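Local coordinates for glycoside Hydrolase (Bacteroides plebeius, PDB 5T3B), which is a family 50 glycoside hydrolase from a human gut Bacteroides and probably hydrolyses glycosidic bonds of polysaccharides, at residues A[373-387]-A[425-437]. Residues are numbered along the deposited sequence; the frame is centred on the assembly and turned at random.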
loop_
_atom_site.group_PDB
_atom_site.type_symbol
_atom_site.label_atom_id
_atom_site.label_comp_id
_atom_site.label_asym_id
_atom_site.label_seq_id
_atom_site.Cartn_x
_atom_site.Cartn_y
_atom_site.Cartn_z
ATOM N N MET A 373 14.864 1.172 0.354
ATOM C CA MET A 373 14.011 1.898 1.273
ATOM C C MET A 373 14.745 3.095 1.871
ATOM O O MET A 373 14.137 4.168 2.087
ATOM C CB MET A 373 13.491 0.966 2.370
ATOM C CG MET A 373 12.577 -0.114 1.840
ATOM S SD MET A 373 11.750 -1.129 3.069
ATOM C CE MET A 373 13.082 -1.986 3.892
ATOM N N ASP A 374 16.041 2.953 2.120
ATOM C CA ASP A 374 16.848 4.107 2.526
ATOM C C ASP A 374 16.949 5.154 1.420
ATOM O O ASP A 374 16.878 6.352 1.664
ATOM C CB ASP A 374 18.263 3.669 2.872
ATOM C CG ASP A 374 18.386 2.877 4.189
ATOM O OD1 ASP A 374 17.390 2.768 4.941
ATOM O OD2 ASP A 374 19.496 2.354 4.461
ATOM N N GLY A 375 17.089 4.712 0.180
ATOM C CA GLY A 375 17.002 5.616 -0.933
ATOM C C GLY A 375 15.698 6.374 -0.983
ATOM O O GLY A 375 15.680 7.593 -1.231
ATOM N N TRP A 376 14.596 5.660 -0.767
ATOM C CA TRP A 376 13.297 6.317 -0.737
ATOM C C TRP A 376 13.246 7.429 0.314
ATOM O O TRP A 376 12.594 8.450 0.113
ATOM C CB TRP A 376 12.147 5.320 -0.539
ATOM C CG TRP A 376 11.979 4.388 -1.665
ATOM C CD1 TRP A 376 12.415 4.524 -2.934
ATOM C CD2 TRP A 376 11.360 3.078 -1.620
ATOM N NE1 TRP A 376 12.097 3.418 -3.692
ATOM C CE2 TRP A 376 11.433 2.527 -2.901
ATOM C CE3 TRP A 376 10.708 2.352 -0.622
ATOM C CZ2 TRP A 376 10.924 1.284 -3.190
ATOM C CZ3 TRP A 376 10.194 1.116 -0.915
ATOM C CH2 TRP A 376 10.332 0.564 -2.186
ATOM N N LYS A 377 13.848 7.174 1.473
ATOM C CA LYS A 377 13.866 8.177 2.500
ATOM C C LYS A 377 14.509 9.469 2.018
ATOM O O LYS A 377 13.983 10.567 2.226
ATOM C CB LYS A 377 14.567 7.649 3.731
ATOM C CG LYS A 377 14.483 8.576 4.930
ATOM C CD LYS A 377 15.424 8.157 6.044
ATOM C CE LYS A 377 15.046 6.808 6.649
ATOM N NZ LYS A 377 15.993 6.446 7.768
ATOM N N ASN A 378 15.663 9.333 1.374
ATOM C CA ASN A 378 16.392 10.509 0.893
ATOM C C ASN A 378 15.679 11.151 -0.269
ATOM O O ASN A 378 15.482 12.359 -0.342
ATOM C CB ASN A 378 17.788 10.103 0.477
ATOM C CG ASN A 378 18.569 9.509 1.606
ATOM O OD1 ASN A 378 18.387 9.883 2.733
ATOM N ND2 ASN A 378 19.437 8.590 1.301
ATOM N N GLN A 379 15.278 10.337 -1.221
ATOM C CA GLN A 379 14.634 10.831 -2.418
ATOM C C GLN A 379 13.365 11.631 -2.149
ATOM O O GLN A 379 13.067 12.651 -2.773
ATOM C CB GLN A 379 14.375 9.726 -3.414
ATOM C CG GLN A 379 15.647 9.082 -3.935
ATOM C CD GLN A 379 15.438 7.660 -4.406
ATOM O OE1 GLN A 379 14.317 7.232 -4.704
ATOM N NE2 GLN A 379 16.506 6.939 -4.499
ATOM N N ALA A 380 12.577 11.093 -1.205
ATOM C CA ALA A 380 11.295 11.665 -0.864
ATOM C C ALA A 380 11.416 12.844 0.108
ATOM O O ALA A 380 10.390 13.355 0.561
ATOM C CB ALA A 380 10.429 10.623 -0.223
ATOM N N GLY A 381 12.646 13.281 0.459
ATOM C CA GLY A 381 12.745 14.379 1.353
ATOM C C GLY A 381 12.253 14.084 2.744
ATOM O O GLY A 381 11.808 14.987 3.448
ATOM N N GLY A 382 12.255 12.798 3.086
ATOM C CA GLY A 382 11.776 12.350 4.380
ATOM C C GLY A 382 10.272 11.997 4.461
ATOM O O GLY A 382 9.785 11.553 5.506
ATOM N N THR A 383 9.522 12.273 3.369
ATOM C CA THR A 383 8.103 11.876 3.343
ATOM C C THR A 383 8.060 10.368 3.417
ATOM O O THR A 383 8.804 9.715 2.724
ATOM C CB THR A 383 7.458 12.371 2.045
ATOM O OG1 THR A 383 7.521 13.800 2.046
ATOM C CG2 THR A 383 6.025 11.882 1.919
ATOM N N PRO A 384 7.215 9.821 4.286
ATOM C CA PRO A 384 7.189 8.343 4.463
ATOM C C PRO A 384 6.454 7.647 3.344
ATOM O O PRO A 384 5.732 8.261 2.531
ATOM C CB PRO A 384 6.501 8.151 5.787
ATOM C CG PRO A 384 5.497 9.332 5.791
ATOM C CD PRO A 384 6.306 10.472 5.231
ATOM N N PHE A 385 6.639 6.327 3.350
ATOM C CA PHE A 385 5.891 5.443 2.468
ATOM C C PHE A 385 5.100 4.433 3.312
ATOM O O PHE A 385 5.356 4.237 4.506
ATOM C CB PHE A 385 6.806 4.720 1.457
ATOM C CG PHE A 385 7.651 3.636 2.019
ATOM C CD1 PHE A 385 8.849 3.891 2.614
ATOM C CD2 PHE A 385 7.244 2.322 1.904
ATOM C CE1 PHE A 385 9.657 2.907 3.104
ATOM C CE2 PHE A 385 8.054 1.274 2.380
ATOM C CZ PHE A 385 9.269 1.566 2.999
ATOM N N MET A 386 4.145 3.800 2.626
ATOM C CA MET A 386 3.405 2.675 3.183
ATOM C C MET A 386 3.374 1.586 2.113
ATOM O O MET A 386 3.303 1.917 0.926
ATOM C CB MET A 386 1.994 3.036 3.603
ATOM C CG MET A 386 1.103 3.520 2.522
ATOM S SD MET A 386 -0.511 4.123 3.056
ATOM C CE MET A 386 -1.174 2.649 3.698
ATOM N N VAL A 387 3.356 0.344 2.527
ATOM C CA VAL A 387 3.217 -0.788 1.604
ATOM C C VAL A 387 1.750 -1.079 1.500
ATOM O O VAL A 387 1.112 -1.533 2.456
ATOM C CB VAL A 387 4.053 -1.962 2.041
ATOM C CG1 VAL A 387 3.713 -3.180 1.151
ATOM C CG2 VAL A 387 5.521 -1.615 1.987
ATOM N N GLY A 425 11.085 -6.777 8.064
ATOM C CA GLY A 425 11.875 -5.961 7.192
ATOM C C GLY A 425 11.388 -4.543 7.069
ATOM O O GLY A 425 12.165 -3.599 7.029
ATOM N N LEU A 426 10.052 -4.395 6.984
ATOM C CA LEU A 426 9.416 -3.067 6.891
ATOM C C LEU A 426 9.548 -2.319 8.224
ATOM O O LEU A 426 9.713 -1.093 8.214
ATOM C CB LEU A 426 7.983 -3.196 6.503
ATOM C CG LEU A 426 7.678 -3.753 5.159
ATOM C CD1 LEU A 426 6.201 -3.860 4.879
ATOM C CD2 LEU A 426 8.406 -2.975 4.046
ATOM N N LEU A 427 9.444 -3.013 9.355
ATOM C CA LEU A 427 9.550 -2.371 10.665
ATOM C C LEU A 427 10.878 -1.679 10.831
ATOM O O LEU A 427 10.974 -0.718 11.585
ATOM C CB LEU A 427 9.240 -3.346 11.788
ATOM C CG LEU A 427 7.787 -3.739 11.938
ATOM C CD1 LEU A 427 7.649 -4.988 12.809
ATOM C CD2 LEU A 427 6.928 -2.615 12.421
ATOM N N GLU A 428 11.932 -2.210 10.208
ATOM C CA GLU A 428 13.227 -1.573 10.314
ATOM C C GLU A 428 13.354 -0.278 9.525
ATOM O O GLU A 428 14.289 0.505 9.765
ATOM C CB GLU A 428 14.334 -2.537 9.878
ATOM C CG GLU A 428 14.466 -3.745 10.743
ATOM C CD GLU A 428 15.817 -4.405 10.633
ATOM O OE1 GLU A 428 16.822 -3.846 11.145
ATOM O OE2 GLU A 428 15.848 -5.473 10.052
ATOM N N ALA A 429 12.471 -0.056 8.587
ATOM C CA ALA A 429 12.491 1.157 7.791
ATOM C C ALA A 429 11.781 2.272 8.549
ATOM O O ALA A 429 10.536 2.276 8.654
ATOM C CB ALA A 429 11.837 0.945 6.421
ATOM N N LYS A 430 12.530 3.255 9.026
ATOM C CA LYS A 430 11.970 4.341 9.818
ATOM C C LYS A 430 11.069 5.265 9.018
ATOM O O LYS A 430 10.267 6.011 9.594
ATOM C CB LYS A 430 13.086 5.148 10.437
ATOM C CG LYS A 430 13.901 4.413 11.474
ATOM C CD LYS A 430 14.813 5.373 12.249
ATOM C CE LYS A 430 16.091 4.726 12.748
ATOM N NZ LYS A 430 16.849 5.828 13.347
ATOM N N ASN A 431 11.191 5.185 7.688
ATOM C CA ASN A 431 10.331 5.906 6.788
ATOM C C ASN A 431 9.097 5.140 6.314
ATOM O O ASN A 431 8.335 5.679 5.498
ATOM C CB ASN A 431 11.095 6.432 5.543
ATOM C CG ASN A 431 11.811 5.352 4.789
ATOM O OD1 ASN A 431 12.427 4.439 5.367
ATOM N ND2 ASN A 431 11.852 5.522 3.475
ATOM N N CYS A 432 8.870 3.936 6.855
ATOM C CA CYS A 432 7.641 3.199 6.531
ATOM C C CYS A 432 6.653 3.351 7.676
ATOM O O CYS A 432 7.033 3.042 8.816
ATOM C CB CYS A 432 7.978 1.725 6.319
ATOM S SG CYS A 432 6.519 0.709 5.970
ATOM N N VAL A 433 5.451 3.827 7.378
ATOM C CA VAL A 433 4.454 4.034 8.400
ATOM C C VAL A 433 3.445 2.865 8.529
ATOM O O VAL A 433 2.575 2.945 9.373
ATOM C CB VAL A 433 3.665 5.339 8.174
ATOM C CG1 VAL A 433 4.558 6.525 8.439
ATOM C CG2 VAL A 433 3.010 5.431 6.822
ATOM N N GLY A 434 3.665 1.773 7.757
ATOM C CA GLY A 434 2.956 0.557 7.900
ATOM C C GLY A 434 2.580 -0.043 6.557
ATOM O O GLY A 434 3.197 0.221 5.510
ATOM N N TRP A 435 1.616 -0.952 6.643
ATOM C CA TRP A 435 1.351 -1.843 5.507
ATOM C C TRP A 435 -0.096 -2.279 5.473
ATOM O O TRP A 435 -0.855 -2.137 6.450
ATOM C CB TRP A 435 2.263 -3.090 5.558
ATOM C CG TRP A 435 2.063 -3.924 6.796
ATOM C CD1 TRP A 435 0.992 -4.741 7.077
ATOM C CD2 TRP A 435 2.934 -4.003 7.934
ATOM N NE1 TRP A 435 1.151 -5.288 8.319
ATOM C CE2 TRP A 435 2.344 -4.902 8.864
ATOM C CE3 TRP A 435 4.197 -3.486 8.222
ATOM C CZ2 TRP A 435 2.942 -5.220 10.079
ATOM C CZ3 TRP A 435 4.788 -3.819 9.416
ATOM C CH2 TRP A 435 4.172 -4.685 10.330
ATOM N N VAL A 436 -0.408 -2.872 4.321
ATOM C CA VAL A 436 -1.708 -3.434 4.036
ATOM C C VAL A 436 -1.526 -4.770 3.399
ATOM O O VAL A 436 -0.878 -4.878 2.350
ATOM C CB VAL A 436 -2.542 -2.502 3.112
ATOM C CG1 VAL A 436 -3.927 -3.074 2.857
ATOM C CG2 VAL A 436 -2.587 -1.099 3.641
ATOM N N PHE A 437 -2.108 -5.793 4.023
ATOM C CA PHE A 437 -2.089 -7.136 3.455
ATOM C C PHE A 437 -3.135 -7.228 2.351
ATOM O O PHE A 437 -4.269 -6.798 2.506
ATOM C CB PHE A 437 -2.392 -8.156 4.530
ATOM C CG PHE A 437 -2.272 -9.605 4.044
ATOM C CD1 PHE A 437 -3.393 -10.306 3.617
ATOM C CD2 PHE A 437 -1.049 -10.247 4.008
ATOM C CE1 PHE A 437 -3.292 -11.612 3.186
ATOM C CE2 PHE A 437 -0.924 -11.561 3.586
ATOM C CZ PHE A 437 -2.044 -12.211 3.134
HETATM O O HOH W 1 14.770 2.882 5.648
HETATM O O HOH W 2 10.380 7.578 2.023
HETATM O O HOH W 3 15.308 3.735 8.219
#
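N431 turns its side-chain amide against helix 370-379, where ND2 donates to the carbonyl O of M373 (3.0 Å, N-H...O 155°). That oxygen already accepts from K377 N within the helix, and the two donors reach it from opposite faces of the carbonyl plane. With chi1 at 56°, CG of N431 sits between its own backbone N and carbonyl carbon, which brings the amide to the edge of the F385 ring, the two planes 73° apart. A water links ND2 to T383 O, another joins OD1 to D374, and the K377 side chain crosses the amide at a slant, its CB against ND2.

The F385 ring is sandwiched: W376 CE3 lies over the centre of one face, while C432 CB packs on the other, 3.9 Å from the centroid, with SG oblique to the ring. V387 CG2 meets L426 CD1 at 3.7 Å, and M373 SD touches both L426 CD2 and A429 CB.

Strand 385-394 pairs in parallel with 358-361 and 432-437: F385 N donates to N431 O (2.8 Å), V433 N to F385 O and V387 N to G434 O, across a beta bulge at V433-G434. The buried asparagine amide, satisfied by one helix carbonyl and ordered waters, thus ties helix to strands beside an apolar core.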